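Local structure of omega transaminase (Pseudomonas sp., 5LHA) at residues A[137-142]-A[310-315]; A[190-194]-A[390-394]. The protein catalyses, as an amine transaminase of the class-III aminotransferase family, the transfer of amino groups between amines and carbonyl compounds with a pyridoxal phosphate-derived cofactor. All coordinates share one frame; numbering follows the deposited sequence.

Contact 1. Residues A[137-142]-A[310-315]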
ATOM      1  N   GLN A 137      -0.261  17.323   4.047  1.00 31.34           N
ATOM      2  CA  GLN A 137      -1.121  18.446   3.669  1.00 30.44           C
ATOM      3  C   GLN A 137      -0.317  19.644   3.180  1.00 28.72           C
ATOM      4  O   GLN A 137      -0.708  20.295   2.209  1.00 27.98           O
ATOM      5  CB  GLN A 137      -2.012  18.862   4.844  1.00 30.84           C
ATOM      6  CG  GLN A 137      -2.882  20.064   4.510  1.00 30.89           C
ATOM      7  CD  GLN A 137      -4.086  20.211   5.406  1.00 28.89           C
ATOM      8  OE1 GLN A 137      -4.416  19.317   6.184  1.00 26.44           O
ATOM      9  NE2 GLN A 137      -4.759  21.354   5.296  1.00 30.13           N
ATOM     10  N   TYR A 138       0.817  19.934   3.822  1.00 30.17           N
ATOM     11  CA  TYR A 138       1.685  21.026   3.385  1.00 29.20           C
ATOM     12  C   TYR A 138       2.014  20.923   1.903  1.00 26.78           C
ATOM     13  O   TYR A 138       1.930  21.912   1.169  1.00 29.75           O
ATOM     14  CB  TYR A 138       2.982  21.039   4.201  1.00 30.59           C
ATOM     15  CG  TYR A 138       4.073  21.891   3.580  1.00 31.71           C
ATOM     16  CD1 TYR A 138       4.025  23.277   3.663  1.00 31.60           C
ATOM     17  CD2 TYR A 138       5.137  21.319   2.890  1.00 31.44           C
ATOM     18  CE1 TYR A 138       5.020  24.070   3.098  1.00 29.08           C
ATOM     19  CE2 TYR A 138       6.134  22.114   2.309  1.00 29.90           C
ATOM     20  CZ  TYR A 138       6.061  23.488   2.422  1.00 28.06           C
ATOM     21  OH  TYR A 138       7.022  24.296   1.872  1.00 27.45           O
ATOM     22  N   TRP A 139       2.435  19.739   1.453  1.00 24.65           N
ATOM     23  CA  TRP A 139       2.820  19.581   0.053  1.00 26.20           C
ATOM     24  C   TRP A 139       1.621  19.709  -0.879  1.00 27.68           C
ATOM     25  O   TRP A 139       1.743  20.272  -1.977  1.00 29.20           O
ATOM     26  CB  TRP A 139       3.539  18.252  -0.144  1.00 25.20           C
ATOM     27  CG  TRP A 139       4.915  18.267   0.447  1.00 24.97           C
ATOM     28  CD1 TRP A 139       5.355  17.549   1.529  1.00 24.84           C
ATOM     29  CD2 TRP A 139       6.041  19.027  -0.010  1.00 23.95           C
ATOM     30  NE1 TRP A 139       6.679  17.830   1.780  1.00 24.52           N
ATOM     31  CE2 TRP A 139       7.123  18.729   0.847  1.00 22.78           C
ATOM     32  CE3 TRP A 139       6.238  19.928  -1.058  1.00 20.65           C
ATOM     33  CZ2 TRP A 139       8.382  19.295   0.681  1.00 21.71           C
ATOM     34  CZ3 TRP A 139       7.487  20.492  -1.217  1.00 22.42           C
ATOM     35  CH2 TRP A 139       8.546  20.169  -0.354  1.00 20.89           C
ATOM     36  N   ILE A 140       0.455  19.201  -0.466  1.00 25.69           N
ATOM     37  CA  ILE A 140      -0.741  19.347  -1.293  1.00 25.48           C
ATOM     38  C   ILE A 140      -1.111  20.817  -1.439  1.00 29.32           C
ATOM     39  O   ILE A 140      -1.435  21.285  -2.537  1.00 33.21           O
ATOM     40  CB  ILE A 140      -1.903  18.511  -0.720  1.00 24.65           C
ATOM     41  CG1 ILE A 140      -1.652  17.022  -0.958  1.00 22.91           C
ATOM     42  CG2 ILE A 140      -3.224  18.915  -1.342  1.00 24.34           C
ATOM     43  CD1 ILE A 140      -2.560  16.132  -0.159  1.00 18.85           C
ATOM     44  N   ALA A 141      -1.058  21.577  -0.338  1.00 29.57           N
ATOM     45  CA  ALA A 141      -1.328  23.007  -0.425  1.00 29.79           C
ATOM     46  C   ALA A 141      -0.272  23.729  -1.253  1.00 32.40           C
ATOM     47  O   ALA A 141      -0.583  24.722  -1.922  1.00 34.81           O
ATOM     48  CB  ALA A 141      -1.403  23.618   0.973  1.00 29.03           C
ATOM     49  N   SER A 142       0.959  23.232  -1.259  1.00 31.69           N
ATOM     50  CA  SER A 142       1.998  23.829  -2.079  1.00 34.21           C
ATOM     51  C   SER A 142       1.947  23.358  -3.520  1.00 36.28           C
ATOM     52  O   SER A 142       2.832  23.720  -4.303  1.00 38.20           O
ATOM     53  CB  SER A 142       3.376  23.542  -1.479  1.00 35.35           C
ATOM     54  OG  SER A 142       3.453  24.039  -0.156  1.00 35.98           O
ATOM     55  N   ARG A 310       7.163  28.789   7.320  1.00 27.10           N
ATOM     56  CA  ARG A 310       7.139  28.198   5.985  1.00 27.37           C
ATOM     57  C   ARG A 310       5.909  27.317   5.781  1.00 29.01           C
ATOM     58  O   ARG A 310       5.088  27.561   4.889  1.00 29.52           O
ATOM     59  CB  ARG A 310       8.420  27.393   5.760  1.00 27.31           C
ATOM     60  CG  ARG A 310       8.421  26.555   4.495  1.00 25.73           C
ATOM     61  CD  ARG A 310       9.529  25.514   4.529  1.00 28.30           C
ATOM     62  NE  ARG A 310       9.434  24.571   3.411  1.00 29.60           N
ATOM     63  CZ  ARG A 310      10.371  23.681   3.083  1.00 30.23           C
ATOM     64  NH1 ARG A 310      11.499  23.599   3.774  1.00 31.44           N
ATOM     65  NH2 ARG A 310      10.178  22.869   2.053  1.00 31.05           N
ATOM     66  N   ILE A 311       5.762  26.296   6.627  1.00 29.70           N
ATOM     67  CA  ILE A 311       4.648  25.355   6.528  1.00 30.19           C
ATOM     68  C   ILE A 311       3.320  26.050   6.805  1.00 29.56           C
ATOM     69  O   ILE A 311       2.318  25.804   6.123  1.00 29.07           O
ATOM     70  CB  ILE A 311       4.885  24.175   7.492  1.00 30.31           C
ATOM     71  CG1 ILE A 311       6.114  23.374   7.065  1.00 31.44           C
ATOM     72  CG2 ILE A 311       3.652  23.259   7.580  1.00 29.10           C
ATOM     73  CD1 ILE A 311       6.687  22.495   8.170  1.00 30.57           C
ATOM     74  N   ALA A 312       3.275  26.888   7.840  1.00 31.35           N
ATOM     75  CA  ALA A 312       2.028  27.545   8.223  1.00 31.45           C
ATOM     76  C   ALA A 312       1.484  28.400   7.082  1.00 31.44           C
ATOM     77  O   ALA A 312       0.282  28.373   6.784  1.00 31.29           O
ATOM     78  CB  ALA A 312       2.251  28.385   9.479  1.00 32.10           C
ATOM     79  N   ASP A 313       2.364  29.181   6.446  1.00 31.41           N
ATOM     80  CA  ASP A 313       1.967  30.071   5.357  1.00 32.48           C
ATOM     81  C   ASP A 313       1.394  29.299   4.177  1.00 32.55           C
ATOM     82  O   ASP A 313       0.433  29.747   3.541  1.00 32.05           O
ATOM     83  CB  ASP A 313       3.172  30.888   4.905  1.00 34.10           C
ATOM     84  CG  ASP A 313       3.565  31.934   5.905  1.00 35.66           C
ATOM     85  OD1 ASP A 313       2.741  32.250   6.787  1.00 36.55           O
ATOM     86  OD2 ASP A 313       4.713  32.414   5.827  1.00 37.86           O
ATOM     87  N   ALA A 314       2.008  28.161   3.836  1.00 32.42           N
ATOM     88  CA  ALA A 314       1.542  27.383   2.693  1.00 32.69           C
ATOM     89  C   ALA A 314       0.152  26.817   2.937  1.00 32.35           C
ATOM     90  O   ALA A 314      -0.698  26.819   2.039  1.00 32.42           O
ATOM     91  CB  ALA A 314       2.520  26.253   2.389  1.00 32.21           C
ATOM     92  N   ILE A 315      -0.078  26.294   4.138  1.00 32.23           N
ATOM     93  CA  ILE A 315      -1.356  25.665   4.439  1.00 30.97           C
ATOM     94  C   ILE A 315      -2.448  26.720   4.558  1.00 30.45           C
ATOM     95  O   ILE A 315      -3.546  26.559   4.013  1.00 30.02           O
ATOM     96  CB  ILE A 315      -1.228  24.804   5.711  1.00 30.17           C
ATOM     97  CG1 ILE A 315      -0.269  23.642   5.432  1.00 28.33           C
ATOM     98  CG2 ILE A 315      -2.584  24.263   6.136  1.00 27.98           C
ATOM     99  CD1 ILE A 315      -0.076  22.701   6.569  1.00 29.07           C
TER
HETATM  100  O   HOH W   1      -0.705  27.344  -0.787  1.00 28.54           O

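Contact 2. Residues A[190-194]-A[390-394]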
ATOM      1  N   PRO A 190      23.639   6.993  12.814  1.00 32.07           N
ATOM      2  CA  PRO A 190      25.057   7.215  13.136  1.00 30.61           C
ATOM      3  C   PRO A 190      25.402   6.763  14.551  1.00 31.14           C
ATOM      4  O   PRO A 190      25.547   7.572  15.477  1.00 32.14           O
ATOM      5  CB  PRO A 190      25.224   8.725  12.937  1.00 29.15           C
ATOM      6  CG  PRO A 190      23.876   9.273  13.194  1.00 29.37           C
ATOM      7  CD  PRO A 190      22.905   8.262  12.668  1.00 29.64           C
ATOM      8  N   TRP A 191      25.523   5.441  14.702  1.00 30.89           N
ATOM      9  CA  TRP A 191      25.701   4.750  15.976  1.00 30.69           C
ATOM     10  C   TRP A 191      27.128   4.219  16.019  1.00 31.31           C
ATOM     11  O   TRP A 191      27.488   3.331  15.239  1.00 31.20           O
ATOM     12  CB  TRP A 191      24.687   3.615  16.107  1.00 31.60           C
ATOM     13  CG  TRP A 191      24.625   2.923  17.455  1.00 30.50           C
ATOM     14  CD1 TRP A 191      25.217   3.320  18.623  1.00 31.68           C
ATOM     15  CD2 TRP A 191      23.927   1.710  17.756  1.00 30.89           C
ATOM     16  NE1 TRP A 191      24.926   2.429  19.632  1.00 32.16           N
ATOM     17  CE2 TRP A 191      24.137   1.431  19.125  1.00 31.61           C
ATOM     18  CE3 TRP A 191      23.145   0.829  17.000  1.00 31.28           C
ATOM     19  CZ2 TRP A 191      23.593   0.310  19.752  1.00 32.62           C
ATOM     20  CZ3 TRP A 191      22.606  -0.284  17.623  1.00 32.12           C
ATOM     21  CH2 TRP A 191      22.829  -0.532  18.988  1.00 33.35           C
ATOM     22  N   LEU A 192      27.953   4.793  16.895  1.00 32.27           N
ATOM     23  CA  LEU A 192      29.369   4.433  16.916  1.00 34.66           C
ATOM     24  C   LEU A 192      29.582   3.000  17.401  1.00 36.26           C
ATOM     25  O   LEU A 192      30.457   2.288  16.891  1.00 38.21           O
ATOM     26  CB  LEU A 192      30.132   5.407  17.814  1.00 35.60           C
ATOM     27  CG  LEU A 192      30.371   6.832  17.326  1.00 36.29           C
ATOM     28  CD1 LEU A 192      30.369   7.785  18.518  1.00 38.03           C
ATOM     29  CD2 LEU A 192      31.690   6.893  16.587  1.00 37.53           C
ATOM     30  N   TYR A 193      28.765   2.545  18.354  1.00 34.81           N
ATOM     31  CA  TYR A 193      28.983   1.225  18.935  1.00 34.43           C
ATOM     32  C   TYR A 193      28.654   0.110  17.941  1.00 34.87           C
ATOM     33  O   TYR A 193      29.343  -0.916  17.910  1.00 35.69           O
ATOM     34  CB  TYR A 193      28.178   1.082  20.231  1.00 32.45           C
ATOM     35  CG  TYR A 193      28.699  -0.023  21.123  1.00 30.64           C
ATOM     36  CD1 TYR A 193      29.989   0.034  21.651  1.00 29.34           C
ATOM     37  CD2 TYR A 193      27.924  -1.142  21.407  1.00 29.81           C
ATOM     38  CE1 TYR A 193      30.482  -0.984  22.452  1.00 28.74           C
ATOM     39  CE2 TYR A 193      28.410  -2.164  22.213  1.00 28.57           C
ATOM     40  CZ  TYR A 193      29.689  -2.081  22.730  1.00 28.21           C
ATOM     41  OH  TYR A 193      30.179  -3.100  23.520  1.00 27.37           O
ATOM     42  N   ARG A 194      27.603   0.278  17.130  1.00 32.74           N
ATOM     43  CA  ARG A 194      27.198  -0.725  16.137  1.00 30.08           C
ATOM     44  C   ARG A 194      26.769  -0.011  14.863  1.00 29.97           C
ATOM     45  O   ARG A 194      25.752   0.690  14.872  1.00 32.37           O
ATOM     46  CB  ARG A 194      26.051  -1.602  16.648  1.00 28.02           C
ATOM     47  CG  ARG A 194      26.363  -2.481  17.846  1.00 28.73           C
ATOM     48  CD  ARG A 194      25.226  -3.463  18.100  1.00 29.57           C
ATOM     49  NE  ARG A 194      25.443  -4.267  19.302  1.00 32.05           N
ATOM     50  CZ  ARG A 194      25.163  -3.868  20.540  1.00 33.97           C
ATOM     51  NH1 ARG A 194      24.641  -2.665  20.764  1.00 33.31           N
ATOM     52  NH2 ARG A 194      25.404  -4.682  21.559  1.00 35.66           N
ATOM     53  N   LEU A 390      23.295   1.741  29.264  1.00 34.91           N
ATOM     54  CA  LEU A 390      24.364   0.774  29.461  1.00 33.78           C
ATOM     55  C   LEU A 390      24.116  -0.374  28.493  1.00 29.65           C
ATOM     56  O   LEU A 390      23.062  -1.010  28.540  1.00 27.63           O
ATOM     57  CB  LEU A 390      24.396   0.287  30.911  1.00 35.02           C
ATOM     58  CG  LEU A 390      24.551   1.350  32.011  1.00 35.92           C
ATOM     59  CD1 LEU A 390      23.185   1.794  32.515  1.00 35.42           C
ATOM     60  CD2 LEU A 390      25.400   0.838  33.174  1.00 36.68           C
ATOM     61  N   ASP A 391      25.051  -0.604  27.588  1.00 29.14           N
ATOM     62  CA  ASP A 391      24.864  -1.597  26.536  1.00 28.13           C
ATOM     63  C   ASP A 391      25.521  -2.920  26.945  1.00 29.27           C
ATOM     64  O   ASP A 391      26.751  -3.037  26.969  1.00 28.25           O
ATOM     65  CB  ASP A 391      25.408  -1.074  25.210  1.00 25.56           C
ATOM     66  CG  ASP A 391      24.813  -1.794  24.029  1.00 25.11           C
ATOM     67  OD1 ASP A 391      24.652  -3.036  24.111  1.00 27.66           O
ATOM     68  OD2 ASP A 391      24.463  -1.107  23.040  1.00 22.60           O
ATOM     69  N   LEU A 392      24.698  -3.926  27.229  1.00 30.61           N
ATOM     70  CA  LEU A 392      25.192  -5.211  27.696  1.00 31.68           C
ATOM     71  C   LEU A 392      25.380  -6.135  26.498  1.00 33.52           C
ATOM     72  O   LEU A 392      24.489  -6.264  25.653  1.00 33.12           O
ATOM     73  CB  LEU A 392      24.234  -5.838  28.713  1.00 31.47           C
ATOM     74  CG  LEU A 392      23.768  -5.026  29.933  1.00 32.38           C
ATOM     75  CD1 LEU A 392      22.806  -5.851  30.774  1.00 33.43           C
ATOM     76  CD2 LEU A 392      24.931  -4.517  30.796  1.00 32.90           C
ATOM     77  N   VAL A 393      26.557  -6.751  26.419  1.00 35.51           N
ATOM     78  CA  VAL A 393      26.934  -7.614  25.313  1.00 35.90           C
ATOM     79  C   VAL A 393      27.379  -8.956  25.867  1.00 38.99           C
ATOM     80  O   VAL A 393      27.762  -9.083  27.033  1.00 40.29           O
ATOM     81  CB  VAL A 393      28.053  -6.995  24.455  1.00 34.57           C
ATOM     82  CG1 VAL A 393      27.639  -5.629  23.970  1.00 32.64           C
ATOM     83  CG2 VAL A 393      29.345  -6.914  25.260  1.00 34.51           C
ATOM     84  N   SER A 394      27.316  -9.972  25.008  1.00 42.08           N
ATOM     85  CA  SER A 394      27.884 -11.273  25.336  1.00 43.14           C
ATOM     86  C   SER A 394      29.361 -11.365  24.985  1.00 43.12           C
ATOM     87  O   SER A 394      30.072 -12.202  25.559  1.00 43.59           O
ATOM     88  CB  SER A 394      27.106 -12.384  24.621  1.00 42.89           C
ATOM     89  OG  SER A 394      26.809 -12.025  23.282  1.00 44.21           O
TER

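Contact 1. Residues A[137-142]-A[310-315]
Y138 is the knob of this helix-helix contact. Its side chain sits among R310, I311, A314 and I315. Y138 CG lies anti to its own backbone N (chi1 165°), which carries the ring across to the helix 310-315. I311 CG1 lies over one ring face in a CH-pi contact, 4.3 Å from the centroid. A314 CB presses against CE1 of Y138 at 3.4 Å, so the packing is close here. At the far end of the ring, R310 NE gives a nearly straight hydrogen bond to Y138 OH, 2.9 Å long. The hydroxyl lies in the guanidinium plane, while ring and guanidinium planes stand 71° apart. R310 NH2 bonds onward to G258 O. S142 OG lies over the opposite ring face, toward its rim, and donates to Y138 O. Replacing Y138 by an alanine would probably leave R310 NE without its acceptor at Y138 OH and open a gap against I311 and A314.

The backbones come closest at A141 and I315, with CA atoms 5.5 Å apart. A141 CB meets A314 O at 3.4 Å. This side is the wetter one: one water donates to both A141 O and A314 O, each at 2.9 Å, and so links the two backbones.

The short axes approach to 8.7 Å and are inclined at 54°. L260 of strand 260-264 packs against Y138, I311 and R310. I325 of strand 324-325 touches Q137 and I315, and H177 of the second subunit packs on Q137. The contact thus joins the C-terminal end of helix 124-141 to helix 309-316, beside the central sheet.

Contact 2. Residues A[190-194]-A[390-394]
Strand 387-393 belongs to the mixed sheet that also holds strand 378-384, and here residues 390-394 meet the loop that follows strand 184-187 of the other large sheet. A buried salt bridge joins them. R194 grips the carboxylate of D391 end-on, with NH1 and NH2 each holding a different oxygen. R194 NH1 reaches D391 OD2 at 2.8 Å on the syn side, 29° out of the carboxylate plane. R194 NH2 bonds to D391 OD1 at 3.1 Å, from above that plane. The guanidinium and carboxylate planes are 41° apart, so the pair is twisted rather than flat. The arginine chain is extended from CG to NE, which brings its terminal nitrogens up to the strand. R194 NE donates to R399 O, which helps to fix the turn of the guanidinium.

Aromatic rings flank the pair. W191 points the edge of its ring at the carboxylate, with CZ2 3.7 Å from D391 OD2. R194 CB lies over one face of the same indole. Y193 CD2 lies over one face of the R194 guanidinium, toward its rim. V393 CG1 meets the edge of the Y193 ring, 3.6 Å from Y193 OH, and also touches R194 NH2 at 3.4 Å.

D391 OD2 has a second ion-pair partner in R382, on the neighbouring strand 378-384. Two arginines around one carboxylate would probably favour its ionised form. The arrangement is a bidentate, end-on arginine-carboxylate salt bridge, with W191 and Y193 packed beside it. It ties a loop of the cofactor-binding sheet's domain to the smaller domain of a fold-type I aminotransferase.

Contacts 1 and 2 lie far apart, with centres about 40 Å from each other and nearest atoms about 21 Å apart. Along the chain their segments alternate: 137-142, 190-194, 310-315, 390-394. Contact 1 packs helix 124-141 on helix 309-316, beside the mixed sheet that includes strands 115-121, 260-264 and 303-308. Contact 2 starts in a loop that follows strand 184-187, an outermost strand of that same sheet within the chain. Its other segment lies on strand 387-393 of the second seven-stranded sheet. Contact 1 therefore packs helices within the large, cofactor-binding domain. Contact 2 joins that domain to the smaller C-terminal one, as in fold-type I aminotransferases.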